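Local coordinates for protein E (Haemophilus influenzae, PDB 3ZH5), which acts as a multifunctional adhesin that binds host epithelial cells and the host proteins vitronectin, laminin and plasminogen, aiding serum resistance and immune evasion, at residues M4-P9 / Y63-R68. Numbering follows the deposited sequence.
Sequences MKLAPP and YARSVR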
# COMPACT_ATOMS: atom_id res chain seq x y z
N MET A 4 -5.23 20.95 7.67
CA MET A 4 -6.29 20.13 7.08
C MET A 4 -6.60 18.84 7.85
O MET A 4 -5.73 18.25 8.50
CB MET A 4 -5.98 19.82 5.62
CG MET A 4 -7.21 19.42 4.82
SD MET A 4 -8.60 20.51 5.16
CE MET A 4 -9.94 19.61 4.39
N LYS A 5 -7.85 18.39 7.75
CA LYS A 5 -8.43 17.38 8.64
C LYS A 5 -9.44 16.46 7.93
O LYS A 5 -10.46 16.92 7.42
CB LYS A 5 -9.10 18.07 9.84
CG LYS A 5 -9.53 19.53 9.59
CD LYS A 5 -10.63 19.65 8.53
CE LYS A 5 -10.89 21.10 8.16
NZ LYS A 5 -11.92 21.24 7.09
N LEU A 6 -9.16 15.16 7.93
CA LEU A 6 -9.92 14.22 7.13
C LEU A 6 -10.59 13.13 7.97
O LEU A 6 -10.10 12.78 9.04
CB LEU A 6 -8.97 13.55 6.13
CG LEU A 6 -8.10 14.54 5.36
CD1 LEU A 6 -7.08 13.82 4.49
CD2 LEU A 6 -8.98 15.45 4.52
N ALA A 7 -11.69 12.59 7.45
CA ALA A 7 -12.37 11.46 8.08
C ALA A 7 -12.33 10.22 7.19
O ALA A 7 -13.26 9.97 6.41
CB ALA A 7 -13.81 11.81 8.42
N PRO A 8 -11.24 9.45 7.29
CA PRO A 8 -11.02 8.21 6.54
C PRO A 8 -12.19 7.25 6.66
O PRO A 8 -12.65 7.00 7.78
CB PRO A 8 -9.79 7.60 7.22
CG PRO A 8 -9.06 8.76 7.80
CD PRO A 8 -10.06 9.84 8.08
N PRO A 9 -12.66 6.70 5.53
CA PRO A 9 -13.86 5.86 5.58
C PRO A 9 -13.69 4.65 6.50
O PRO A 9 -12.60 4.05 6.56
CB PRO A 9 -14.05 5.39 4.14
CG PRO A 9 -13.01 6.14 3.30
CD PRO A 9 -11.95 6.61 4.23
N TYR A 63 -5.22 19.12 -1.87
CA TYR A 63 -4.53 18.18 -0.99
C TYR A 63 -4.94 16.75 -1.27
O TYR A 63 -6.05 16.49 -1.71
CB TYR A 63 -4.86 18.51 0.46
CG TYR A 63 -6.35 18.56 0.73
CD1 TYR A 63 -7.07 19.74 0.55
CD2 TYR A 63 -7.04 17.43 1.16
CE1 TYR A 63 -8.44 19.79 0.80
CE2 TYR A 63 -8.41 17.47 1.42
CZ TYR A 63 -9.10 18.65 1.24
OH TYR A 63 -10.45 18.72 1.47
N ALA A 64 -4.04 15.81 -0.97
CA ALA A 64 -4.30 14.40 -1.22
C ALA A 64 -5.07 13.83 -0.06
O ALA A 64 -4.86 14.25 1.08
CB ALA A 64 -3.01 13.65 -1.39
N ARG A 65 -5.93 12.85 -0.35
CA ARG A 65 -6.66 12.08 0.66
C ARG A 65 -6.18 10.64 0.81
O ARG A 65 -6.44 10.00 1.83
CB ARG A 65 -8.16 12.08 0.36
CG ARG A 65 -8.77 13.46 0.48
CD ARG A 65 -10.27 13.46 0.26
NE ARG A 65 -10.75 14.83 0.15
CZ ARG A 65 -11.91 15.27 0.63
NH1 ARG A 65 -12.74 14.44 1.25
NH2 ARG A 65 -12.24 16.54 0.48
N SER A 66 -5.48 10.11 -0.18
CA SER A 66 -4.91 8.77 -0.02
C SER A 66 -3.58 8.66 -0.77
O SER A 66 -3.22 9.52 -1.56
CB SER A 66 -5.90 7.69 -0.50
OG SER A 66 -6.12 7.75 -1.92
N VAL A 67 -2.85 7.60 -0.47
CA VAL A 67 -1.59 7.31 -1.12
C VAL A 67 -1.66 5.89 -1.62
O VAL A 67 -2.14 5.01 -0.95
CB VAL A 67 -0.44 7.39 -0.12
CG1 VAL A 67 0.88 7.37 -0.84
CG2 VAL A 67 -0.58 8.66 0.69
N ARG A 68 -1.16 5.66 -2.82
CA ARG A 68 -1.05 4.31 -3.34
C ARG A 68 0.44 4.01 -3.51
O ARG A 68 1.17 4.77 -4.15
CB ARG A 68 -1.79 4.27 -4.68
CG ARG A 68 -1.87 2.93 -5.37
CD ARG A 68 -2.82 3.01 -6.57
NE ARG A 68 -4.25 2.98 -6.25
CZ ARG A 68 -4.94 1.86 -6.04
NH1 ARG A 68 -4.33 0.69 -6.05
NH2 ARG A 68 -6.24 1.92 -5.80
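Met4 and Leu6 lay their side chains against the ring of Tyr63 in a small apolar, Met-aromatic contact on the protein surface, where the irregular N-terminal segment 4-9 passes the start of strand 64-74 in the antiparallel sheet. Met4 takes the face of the ring. Its CG sits over the middle of one face of the Tyr63 ring, 4.0 Å from the centroid and only 4° off the ring normal, a CH-pi contact. From there the chain bends at chi2 (45°) and crosses the tyrosine side chain at about a right angle, with SD following obliquely at 4.7 Å from the ring centroid. The terminal CE then reaches the phenolic end and lies 3.1 Å from OH of Tyr63, so the packing is tight there. SD also accepts a weak hydrogen bond from the backbone N of Lys5, which may help keep the chain bent. Met4 also packs on Tyr55 of a neighbouring loop.

The Leu6 and Tyr63 side chains slip past one another, pointing opposite ways, and Leu6 divides its two methyls between neighbours. CD2 meets CE2 of Tyr63 at 3.7 Å, while CD1 points to the chain following Tyr63, 4.1 Å from O of Ala64 and also near CA and CG of Arg65. The guanidinium of Arg65 comes round to the phenol, with NH2 3.0 Å from OH of Tyr63. Just here the strand is irregular: Arg65 and Ser66 both face Tyr88 of strand 79-88, forming a classic beta bulge.

About 199 Å² is buried in all, and no hydrogen bond or salt bridge joins the two segments. The N-terminal segment is therefore held to the sheet here chiefly by apolar and sulfur-aromatic contacts centred on Tyr63, with Leu6 also resting against Ala64 and Arg65, rather than by strand pairing.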